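Local coordinates for protein glycoside hydrolase (PDB 6ORH) that probably acts as an alpha-L-fucosidase of glycoside hydrolase family 29, removing fucose from host-derived carbohydrate antigens, at residues G217-P222 with V286-P291; E321-D326 with S446-P451; V378-E383 with K416-G421; Q389-F394 with P440-I445. The protein carries 2 engineered substitutions. All blocks are in the same frame, centred on the assembly; numbering follows the deposited sequence.

Contact 1: residues G217-P222 with V286-P291; sequences GYAGDP and VGRGTP. With EDO (1,2-ethanediol), chain L; EDO (1,2-ethanediol), chain I.
Arg288 reaches out of the 286-291 loop and brings the edge of its guanidinium to Ala219 O, beside the hydroxyl of Tyr218. Its chain is extended from CG to NE, with CG anti to the carbonyl carbon (chi1 -74°), and CB passes the methyl of Ala219. At the far end NH1 does the bonding. It donates to Ala219 O at 2.8 Å, a bond lying in the carbonyl plane and close to the guanidinium plane, with an angle of 156° at the hydrogen. The same nitrogen makes a weak hydrogen bond to Tyr218 OH at 3.0 Å. Ring and guanidinium planes are turned 58° apart, neither stacked nor perpendicular, and NH1 also comes 3.3 Å from Tyr218 CZ. Asp221 approaches from another direction: its CB sits over the centre of the guanidinium, 3.8 Å above the plane, while its carboxylate is engaged by Arg417 in a salt bridge and by the amide of His411.

Both segments are loops of the catalytic TIM barrel, 286-291 joining helix 275-284 to strand 292-295. The turn there is closed by Gly289 N donating to Val286 O. Ala219 CB meets Thr290 CG2 at 4.0 Å, a methyl-to-methyl touch, and Thr290 OG1 bonds to Gly254 O. The Tyr218 ring also meets His284 at a shallow angle. A 1,2-ethanediol, probably from the crystallisation liquor, gives a hydrogen bond of 2.7 Å from its O2 to Val286 O; a second brings its O2 to the edge of the Tyr218 ring, near its plane.

Contact 2: residues E321-D326 with S446-P451; sequences ELYKED and SLYKTP
The ring of Tyr448 takes the edge of Tyr323 on one face: CD1 of Tyr323 stands 3.6 Å above the plane, offset toward the rim, and the planes meet at 87° in a T-shaped pair with centroids 5.2 Å apart. Glu325 O lies at the edge of the Tyr448 ring, 3.4 Å from CD1. Tyr323 in turn carries CD2 of its neighbour Leu322 on one face. The two hydroxyls leave the pair for other partners, Tyr448 OH to Glu380 and Tyr323 OH to Tyr282 and Lys416.

On one side of the rings, Leu322 CD1 packs on Thr450 and Glu321 CB on the ring of Pro451. On the other, Asp326 OD1 accepts Leu447 N at 3.1 Å from above the carboxylate plane, and also the amide of Ala328. Two waters bridge the backbones, one between Glu321 O and Lys449 O, the other between Glu325 O and Lys449 N.

The end of helix 306-322 is thus joined to the last strand of the beta-sandwich, 441-448, and to the C-terminus. Two backbone amides converging on Asp326 OD1 would probably stabilise the carboxylate in its charged form.

Contact 3: residues V378-E383 with K416-G421; sequences VIELRE and KRLLRG
Ile379 and Leu419 form a hydrogen-bonded pair of this antiparallel ladder, with Ile379 N to Leu419 O at 2.9 Å and Leu419 N to Ile379 O at 2.8 Å. Leu381 and Arg417 repeat the pattern, and Glu380 with Leu418 is the non-hydrogen-bonded pair between them. On the face of Ile379 and Leu419, Ile379 CG2 meets Leu419 CB at 3.8 Å, and Phe394 and Val396 of the opposing sheet close over it, as expected inside the jelly-roll sandwich of an F5/8 type C domain.

The face of Val378, Glu380 and Leu418 is tight at Leu418, whose CD2 lies alongside the stem of Glu380, 3.5 Å from CB, and also reaches Val378 CG1. Toward Arg382 and Lys416 it becomes looser and hydrated, the approaches of Lys416 being 3.9 Å or more. For Glu380, chi1 173° sets CG anti to the backbone N, and the chain runs on extended; OE2 takes Arg382 NE in a salt bridge at 2.7 Å, in the guanidinium plane. Lys416 runs beside Arg382, its NZ 4.1 Å from Arg382 NH2, and a water accepts from both while donating to Glu380 OE1.

Glu380 thus has two salt bridges, to Arg382 and Lys444, with Lys416 nearby and linked through water. It would probably stay ionised; together with Glu22, the salt-bridge partner of Lys416, it may offset the repulsion between Arg382 and Lys416.

Contact 4: residues Q389-F394 with P440-I445; sequences QRIAAF and PLLTKI
Leu441 CD1 rests on one face of the Arg390 guanidinium, 3.4 Å above the plane and offset toward the rim, within 3.6 Å of Arg390 CZ. Beside it, Ile391 makes the other touches: CG1 meets Pro440 CB at 4.1 Å, and CD1 reaches Leu442 CD2 at 3.8 Å, Ile391 crossing both residues at about a right angle. Ile391 CG1 stands anti to the carbonyl carbon (chi1 -69°), which sends that branch toward the proline. No hydrogen bond spans the two segments; the contact is van der Waals packing, apolar at Ile391 and with the flat side of a charged guanidinium against a methyl at Arg390.

These residues sit where strand 391-400 of one sheet begins and strand 441-448 of the other starts, so the contact packs the two layers of the beta-sandwich together at one end. Within its own sheet, 391-400 carries a classic beta bulge, Ala392 and Ala393 both facing Glu435.

The next shell fixes the arginine. Arg390 NH1 donates to Leu439 O, just ahead of Pro440, while NH2 gives bonds to Leu387 O and Lys5 O, so backbone carbonyls hold the plane under Leu441. Glu383 OE2 accepts the amides of both Arg390 and Ile391. On the partner strand Leu441 and Leu442 lean on Ala357 and Trp356. Thr443, which follows, belongs to a calcium site seen in a structure of this protein, though no calcium is bound to this chain in the model.

In the fold
Contacts 2, 3 and 4 all reach one sheet of the C-terminal sandwich: strand 441-448 serves contacts 2 and 4 and lies next to strand 378-382 of contact 3. Ser446 O, 2.8 Å from Glu380 N, ties contact 2 to contact 3, and Arg382 O, 2.8 Å from Thr443 N, ties contact 3 to contact 4; Glu380 touches both neighbours. Contact 1 belongs to the catalytic barrel but abuts contact 3, their centres 11 Å apart, with Gly287 O at 2.8 Å from Leu418 N, and so joins barrel to sandwich. The Tyr218 side chain is about 12 Å from the galactose bound in the barrel domain, so contact 1 lies outside that pocket. Another glycan site, at Val403, Trp404 and Gln405, is in the sandwich.

Contact 1: residues G217-P222 with V286-P291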
# COMPACT_ATOMS: atom_id res chain seq x y z
N GLY A 217 5.32 -8.26 -7.45
CA GLY A 217 6.31 -8.13 -6.40
C GLY A 217 5.76 -7.41 -5.16
O GLY A 217 6.52 -6.77 -4.42
N TYR A 218 4.43 -7.54 -4.96
CA TYR A 218 3.79 -6.78 -3.89
C TYR A 218 3.26 -7.70 -2.79
O TYR A 218 2.30 -8.44 -3.00
CB TYR A 218 2.62 -5.97 -4.46
CG TYR A 218 1.90 -5.13 -3.42
CD1 TYR A 218 2.40 -3.89 -3.05
CD2 TYR A 218 0.74 -5.58 -2.80
CE1 TYR A 218 1.76 -3.10 -2.11
CE2 TYR A 218 0.09 -4.81 -1.85
CZ TYR A 218 0.61 -3.57 -1.50
OH TYR A 218 0.02 -2.74 -0.58
N ALA A 219 3.86 -7.61 -1.61
CA ALA A 219 3.30 -8.25 -0.42
C ALA A 219 2.39 -7.25 0.28
O ALA A 219 2.64 -6.04 0.29
CB ALA A 219 4.42 -8.64 0.52
N GLY A 220 1.36 -7.79 0.93
CA GLY A 220 0.43 -6.91 1.65
C GLY A 220 0.99 -6.40 2.98
O GLY A 220 2.02 -6.85 3.49
N ASP A 221 0.27 -5.40 3.52
CA ASP A 221 0.43 -5.00 4.90
C ASP A 221 -0.97 -5.05 5.49
O ASP A 221 -1.82 -4.26 5.07
CB ASP A 221 1.11 -3.64 5.03
CG ASP A 221 1.58 -3.32 6.45
OD1 ASP A 221 1.92 -4.27 7.18
OD2 ASP A 221 1.64 -2.14 6.79
N PRO A 222 -1.29 -5.99 6.40
CA PRO A 222 -0.32 -6.87 7.05
C PRO A 222 0.18 -7.98 6.13
O PRO A 222 -0.48 -8.32 5.16
CB PRO A 222 -1.15 -7.55 8.16
CG PRO A 222 -2.59 -7.49 7.65
CD PRO A 222 -2.65 -6.18 6.93
N VAL A 286 10.91 -7.58 0.08
CA VAL A 286 11.91 -7.75 1.12
C VAL A 286 11.60 -6.79 2.27
O VAL A 286 11.75 -7.17 3.44
CB VAL A 286 13.32 -7.53 0.53
CG1 VAL A 286 14.36 -7.45 1.64
CG2 VAL A 286 13.66 -8.70 -0.42
N GLY A 287 11.20 -5.56 1.94
CA GLY A 287 10.87 -4.56 2.95
C GLY A 287 9.56 -4.84 3.69
O GLY A 287 9.26 -4.13 4.64
N ARG A 288 8.84 -5.90 3.32
CA ARG A 288 7.66 -6.31 4.08
C ARG A 288 7.85 -7.71 4.66
O ARG A 288 6.90 -8.33 5.17
CB ARG A 288 6.38 -6.18 3.25
CG ARG A 288 5.99 -4.72 3.09
CD ARG A 288 4.74 -4.57 2.24
NE ARG A 288 4.35 -3.16 2.29
CZ ARG A 288 3.19 -2.68 1.89
NH1 ARG A 288 2.25 -3.46 1.35
NH2 ARG A 288 2.93 -1.40 2.09
N GLY A 289 9.09 -8.20 4.64
CA GLY A 289 9.40 -9.42 5.37
C GLY A 289 9.26 -10.69 4.51
O GLY A 289 9.18 -11.78 5.07
N THR A 290 9.35 -10.55 3.19
CA THR A 290 9.29 -11.77 2.38
C THR A 290 10.31 -11.70 1.25
O THR A 290 10.66 -10.62 0.80
CB THR A 290 7.85 -11.98 1.88
OG1 THR A 290 7.66 -13.38 1.61
CG2 THR A 290 7.52 -11.18 0.63
N PRO A 291 10.78 -12.86 0.71
CA PRO A 291 11.76 -12.83 -0.36
C PRO A 291 11.20 -12.34 -1.69
O PRO A 291 10.03 -12.52 -2.02
CB PRO A 291 12.22 -14.29 -0.50
CG PRO A 291 11.84 -14.94 0.82
CD PRO A 291 10.55 -14.23 1.21
C1 EDO L . 12.66 -11.75 3.87
O1 EDO L . 13.40 -12.39 2.90
C2 EDO L . 13.15 -10.37 3.78
O2 EDO L . 12.49 -9.53 4.58
C1 EDO I . 5.34 -1.56 -6.64
O1 EDO I . 4.94 -1.04 -5.39
C2 EDO I . 5.11 -3.03 -6.70
O2 EDO I . 5.30 -3.68 -5.46

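Contact 2: residues E321-D326 with S446-P451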
# COMPACT_ATOMS: atom_id res chain seq x y z
N GLU A 321 24.41 0.72 -1.06
CA GLU A 321 24.48 2.09 -0.57
C GLU A 321 23.45 2.32 0.54
O GLU A 321 23.76 2.96 1.56
CB GLU A 321 24.33 3.10 -1.70
CG GLU A 321 25.49 3.06 -2.69
CD GLU A 321 26.87 3.43 -2.15
OE1 GLU A 321 26.95 4.07 -1.08
OE2 GLU A 321 27.86 3.08 -2.82
N LEU A 322 22.23 1.79 0.37
CA LEU A 322 21.18 1.96 1.38
C LEU A 322 21.69 1.52 2.75
O LEU A 322 21.46 2.18 3.77
CB LEU A 322 19.97 1.10 0.98
CG LEU A 322 18.84 1.04 2.01
CD1 LEU A 322 18.12 2.39 2.08
CD2 LEU A 322 17.85 -0.04 1.60
N TYR A 323 22.31 0.33 2.78
CA TYR A 323 22.65 -0.32 4.03
C TYR A 323 24.05 0.05 4.51
O TYR A 323 24.50 -0.47 5.52
CB TYR A 323 22.58 -1.83 3.85
CG TYR A 323 21.20 -2.38 3.62
CD1 TYR A 323 20.18 -2.19 4.54
CD2 TYR A 323 20.92 -3.09 2.46
CE1 TYR A 323 18.92 -2.72 4.32
CE2 TYR A 323 19.68 -3.64 2.23
CZ TYR A 323 18.67 -3.45 3.16
OH TYR A 323 17.45 -4.00 2.89
N LYS A 324 24.73 0.96 3.81
CA LYS A 324 26.12 1.31 4.09
C LYS A 324 26.29 1.73 5.55
O LYS A 324 27.23 1.31 6.23
CB LYS A 324 26.55 2.37 3.07
CG LYS A 324 27.99 2.87 3.16
CD LYS A 324 28.36 3.71 1.95
CE LYS A 324 29.81 3.60 1.52
NZ LYS A 324 30.00 3.95 0.09
N GLU A 325 25.36 2.54 6.06
CA GLU A 325 25.46 2.97 7.45
C GLU A 325 24.11 2.87 8.16
O GLU A 325 23.15 3.53 7.77
CB GLU A 325 25.98 4.40 7.55
CG GLU A 325 26.36 4.73 8.98
CD GLU A 325 26.72 6.17 9.30
OE1 GLU A 325 26.79 7.00 8.36
OE2 GLU A 325 26.90 6.46 10.50
N ASP A 326 24.11 2.07 9.22
CA ASP A 326 23.03 2.04 10.18
C ASP A 326 23.23 3.18 11.17
O ASP A 326 24.06 3.07 12.09
CB ASP A 326 23.01 0.69 10.92
CG ASP A 326 21.88 0.57 11.93
OD1 ASP A 326 21.12 1.53 12.06
OD2 ASP A 326 21.80 -0.50 12.58
N SER A 446 17.11 -0.37 13.09
CA SER A 446 18.11 0.30 12.28
C SER A 446 17.49 1.50 11.57
O SER A 446 16.28 1.55 11.38
CB SER A 446 18.77 -0.66 11.29
OG SER A 446 19.44 -1.71 12.00
N LEU A 447 18.33 2.49 11.20
CA LEU A 447 17.92 3.66 10.46
C LEU A 447 18.88 3.86 9.29
O LEU A 447 20.09 3.71 9.46
CB LEU A 447 17.98 4.90 11.36
CG LEU A 447 16.94 4.96 12.48
CD1 LEU A 447 17.29 6.08 13.47
CD2 LEU A 447 15.54 5.17 11.90
N TYR A 448 18.30 4.19 8.13
CA TYR A 448 19.09 4.43 6.93
C TYR A 448 18.60 5.64 6.16
O TYR A 448 17.45 6.08 6.28
CB TYR A 448 19.04 3.24 5.96
CG TYR A 448 19.24 1.89 6.59
CD1 TYR A 448 20.49 1.46 7.05
CD2 TYR A 448 18.18 1.00 6.70
CE1 TYR A 448 20.69 0.21 7.61
CE2 TYR A 448 18.35 -0.25 7.28
CZ TYR A 448 19.60 -0.64 7.73
OH TYR A 448 19.77 -1.87 8.30
N LYS A 449 19.51 6.16 5.32
CA LYS A 449 19.17 7.13 4.30
C LYS A 449 19.27 6.47 2.91
O LYS A 449 20.33 5.97 2.53
CB LYS A 449 20.14 8.31 4.38
CG LYS A 449 19.89 9.42 3.36
CD LYS A 449 18.51 10.02 3.42
CE LYS A 449 18.17 10.90 2.23
NZ LYS A 449 17.88 10.12 1.01
N THR A 450 18.18 6.56 2.14
CA THR A 450 18.17 6.04 0.78
C THR A 450 19.18 6.81 -0.07
O THR A 450 19.40 8.00 0.12
CB THR A 450 16.79 6.12 0.11
OG1 THR A 450 16.32 7.46 0.01
CG2 THR A 450 15.74 5.25 0.78
N PRO A 451 19.84 6.14 -1.04
CA PRO A 451 20.79 6.83 -1.92
C PRO A 451 20.13 7.77 -2.95
O PRO A 451 18.97 7.55 -3.23
CB PRO A 451 21.61 5.69 -2.55
CG PRO A 451 20.77 4.44 -2.40
CD PRO A 451 19.78 4.68 -1.27
O HOH W 1 22.49 5.62 1.28
O HOH W 2 22.30 5.49 6.08

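Contact 3: residues V378-E383 with K416-G421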
# COMPACT_ATOMS: atom_id res chain seq x y z
N VAL A 378 14.50 5.87 6.32
CA VAL A 378 14.10 4.47 6.42
C VAL A 378 14.32 3.98 7.85
O VAL A 378 15.41 4.13 8.41
CB VAL A 378 14.87 3.55 5.46
CG1 VAL A 378 14.30 2.12 5.55
CG2 VAL A 378 14.81 4.05 4.03
N ILE A 379 13.31 3.31 8.42
CA ILE A 379 13.51 2.56 9.65
C ILE A 379 13.36 1.06 9.36
O ILE A 379 12.52 0.69 8.55
CB ILE A 379 12.57 3.04 10.79
CG1 ILE A 379 12.97 2.43 12.14
CG2 ILE A 379 11.10 2.77 10.43
CD1 ILE A 379 12.27 2.99 13.38
N GLU A 380 14.23 0.23 9.95
CA GLU A 380 14.12 -1.23 9.86
C GLU A 380 13.84 -1.80 11.25
O GLU A 380 14.50 -1.44 12.24
CB GLU A 380 15.42 -1.82 9.28
CG GLU A 380 15.42 -3.37 9.32
CD GLU A 380 16.74 -3.97 8.85
OE1 GLU A 380 17.39 -3.35 8.00
OE2 GLU A 380 17.10 -5.07 9.32
N LEU A 381 12.85 -2.71 11.35
CA LEU A 381 12.54 -3.42 12.58
C LEU A 381 12.59 -4.92 12.24
O LEU A 381 12.22 -5.29 11.12
CB LEU A 381 11.11 -3.07 13.01
CG LEU A 381 10.78 -1.58 13.21
CD1 LEU A 381 9.30 -1.43 13.59
CD2 LEU A 381 11.66 -0.96 14.28
N ARG A 382 12.98 -5.76 13.20
CA ARG A 382 12.93 -7.21 12.98
C ARG A 382 12.39 -7.92 14.22
O ARG A 382 12.78 -7.63 15.36
CB ARG A 382 14.32 -7.81 12.73
CG ARG A 382 15.01 -7.28 11.48
CD ARG A 382 16.16 -8.21 11.11
NE ARG A 382 16.94 -7.68 10.00
CZ ARG A 382 17.84 -8.40 9.34
NH1 ARG A 382 18.03 -9.67 9.68
NH2 ARG A 382 18.53 -7.87 8.34
N GLU A 383 11.49 -8.88 13.99
CA GLU A 383 11.02 -9.75 15.05
C GLU A 383 11.96 -10.93 15.24
O GLU A 383 12.91 -11.09 14.48
CB GLU A 383 9.60 -10.29 14.79
CG GLU A 383 8.55 -9.26 15.10
CD GLU A 383 7.14 -9.77 14.91
OE1 GLU A 383 6.70 -9.83 13.73
OE2 GLU A 383 6.46 -10.00 15.93
N LYS A 416 11.67 -9.02 8.79
CA LYS A 416 12.30 -7.74 8.56
C LYS A 416 11.28 -6.82 7.91
O LYS A 416 10.66 -7.17 6.91
CB LYS A 416 13.47 -7.93 7.58
CG LYS A 416 14.09 -6.66 7.02
CD LYS A 416 15.37 -7.01 6.25
CE LYS A 416 15.94 -5.86 5.45
NZ LYS A 416 17.22 -6.27 4.80
N ARG A 417 11.14 -5.60 8.47
CA ARG A 417 10.23 -4.61 7.92
C ARG A 417 11.04 -3.34 7.69
O ARG A 417 11.69 -2.85 8.62
CB ARG A 417 9.11 -4.32 8.94
CG ARG A 417 8.10 -3.26 8.52
CD ARG A 417 7.25 -3.75 7.35
NE ARG A 417 6.46 -2.70 6.70
CZ ARG A 417 5.16 -2.50 6.90
NH1 ARG A 417 4.48 -3.16 7.83
NH2 ARG A 417 4.57 -1.56 6.17
N LEU A 418 11.01 -2.85 6.46
CA LEU A 418 11.54 -1.53 6.14
C LEU A 418 10.33 -0.62 6.05
O LEU A 418 9.28 -1.00 5.52
CB LEU A 418 12.32 -1.57 4.83
CG LEU A 418 13.52 -2.50 4.84
CD1 LEU A 418 14.13 -2.62 3.43
CD2 LEU A 418 14.58 -2.03 5.84
N LEU A 419 10.42 0.52 6.74
CA LEU A 419 9.36 1.49 6.56
C LEU A 419 9.96 2.86 6.19
O LEU A 419 10.77 3.39 6.94
CB LEU A 419 8.60 1.56 7.89
CG LEU A 419 7.43 2.54 7.89
CD1 LEU A 419 6.29 2.02 7.00
CD2 LEU A 419 6.95 2.70 9.33
N ARG A 420 9.55 3.39 5.03
CA ARG A 420 10.06 4.67 4.56
C ARG A 420 9.17 5.79 5.05
O ARG A 420 7.97 5.61 5.29
CB ARG A 420 10.11 4.70 3.03
CG ARG A 420 11.23 3.84 2.47
CD ARG A 420 11.20 3.82 0.96
NE ARG A 420 10.00 3.17 0.45
CZ ARG A 420 9.64 3.13 -0.83
NH1 ARG A 420 10.39 3.69 -1.77
NH2 ARG A 420 8.55 2.48 -1.19
N GLY A 421 9.81 6.95 5.20
CA GLY A 421 9.11 8.18 5.53
C GLY A 421 9.80 9.32 4.80
O GLY A 421 10.77 9.10 4.08
O HOH W 3 18.90 -5.24 6.85

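Contact 4: residues Q389-F394 with P440-I445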
# COMPACT_ATOMS: atom_id res chain seq x y z
N GLN A 389 5.69 -15.12 14.90
CA GLN A 389 5.35 -13.75 14.50
C GLN A 389 4.22 -13.23 15.39
O GLN A 389 3.22 -13.94 15.65
CB GLN A 389 4.86 -13.80 13.04
CG GLN A 389 4.65 -12.41 12.42
CD GLN A 389 4.29 -12.44 10.95
OE1 GLN A 389 4.19 -13.52 10.36
NE2 GLN A 389 4.11 -11.26 10.37
N ARG A 390 4.33 -11.96 15.84
CA ARG A 390 3.42 -11.48 16.88
C ARG A 390 2.82 -10.11 16.60
O ARG A 390 1.63 -9.90 16.82
CB ARG A 390 4.17 -11.41 18.23
CG ARG A 390 4.75 -12.75 18.68
CD ARG A 390 5.77 -12.60 19.83
NE ARG A 390 6.22 -13.93 20.17
CZ ARG A 390 6.23 -14.47 21.40
NH1 ARG A 390 5.91 -13.74 22.46
NH2 ARG A 390 6.61 -15.72 21.54
N ILE A 391 3.64 -9.15 16.12
CA ILE A 391 3.21 -7.76 16.07
C ILE A 391 2.16 -7.56 14.99
O ILE A 391 2.36 -8.04 13.88
CB ILE A 391 4.41 -6.81 15.87
CG1 ILE A 391 5.26 -6.84 17.14
CG2 ILE A 391 3.94 -5.40 15.55
CD1 ILE A 391 6.66 -6.23 16.95
N ALA A 392 1.08 -6.86 15.33
CA ALA A 392 -0.01 -6.62 14.39
C ALA A 392 -0.21 -5.14 14.08
O ALA A 392 -0.94 -4.80 13.14
CB ALA A 392 -1.28 -7.24 14.96
N ALA A 393 0.39 -4.23 14.89
CA ALA A 393 0.30 -2.81 14.57
C ALA A 393 1.39 -2.04 15.29
O ALA A 393 1.66 -2.32 16.46
CB ALA A 393 -1.05 -2.23 14.97
N PHE A 394 1.99 -1.09 14.58
CA PHE A 394 3.00 -0.24 15.21
C PHE A 394 3.03 1.10 14.50
O PHE A 394 2.57 1.24 13.36
CB PHE A 394 4.37 -0.95 15.21
CG PHE A 394 4.98 -0.99 13.82
CD1 PHE A 394 4.57 -1.98 12.92
CD2 PHE A 394 5.82 0.01 13.37
CE1 PHE A 394 5.02 -1.96 11.61
CE2 PHE A 394 6.26 0.04 12.05
CZ PHE A 394 5.89 -0.98 11.18
N PRO A 440 5.71 -8.75 22.69
CA PRO A 440 6.56 -8.51 21.52
C PRO A 440 8.04 -8.73 21.80
O PRO A 440 8.49 -8.43 22.92
CB PRO A 440 6.28 -7.06 21.11
CG PRO A 440 5.64 -6.41 22.34
CD PRO A 440 5.05 -7.53 23.17
N LEU A 441 8.75 -9.24 20.78
CA LEU A 441 10.21 -9.29 20.73
C LEU A 441 10.66 -8.55 19.47
O LEU A 441 10.06 -8.69 18.39
CB LEU A 441 10.71 -10.73 20.64
CG LEU A 441 10.40 -11.62 21.84
CD1 LEU A 441 9.18 -12.48 21.53
CD2 LEU A 441 11.59 -12.51 22.17
N LEU A 442 11.78 -7.83 19.59
CA LEU A 442 12.44 -7.30 18.41
C LEU A 442 13.93 -7.58 18.58
O LEU A 442 14.43 -7.53 19.71
CB LEU A 442 12.24 -5.78 18.31
CG LEU A 442 10.83 -5.27 17.97
CD1 LEU A 442 10.84 -3.75 18.07
CD2 LEU A 442 10.43 -5.70 16.56
N THR A 443 14.62 -7.85 17.46
CA THR A 443 16.04 -8.17 17.51
C THR A 443 16.91 -6.97 17.13
O THR A 443 18.11 -6.97 17.42
CB THR A 443 16.39 -9.34 16.58
OG1 THR A 443 16.15 -9.00 15.21
CG2 THR A 443 15.64 -10.60 16.96
N LYS A 444 16.31 -5.96 16.52
CA LYS A 444 17.07 -4.90 15.88
C LYS A 444 16.14 -3.75 15.51
O LYS A 444 14.98 -3.97 15.08
CB LYS A 444 17.65 -5.44 14.57
CG LYS A 444 18.60 -4.54 13.79
CD LYS A 444 18.89 -5.24 12.48
CE LYS A 444 19.34 -4.34 11.36
NZ LYS A 444 19.63 -5.13 10.16
N ILE A 445 16.63 -2.52 15.71
CA ILE A 445 16.08 -1.33 15.08
C ILE A 445 17.25 -0.62 14.39
O ILE A 445 18.28 -0.39 15.04
CB ILE A 445 15.38 -0.38 16.08
CG1 ILE A 445 14.17 -1.03 16.76
CG2 ILE A 445 14.97 0.92 15.39
CD1 ILE A 445 13.78 -0.36 18.05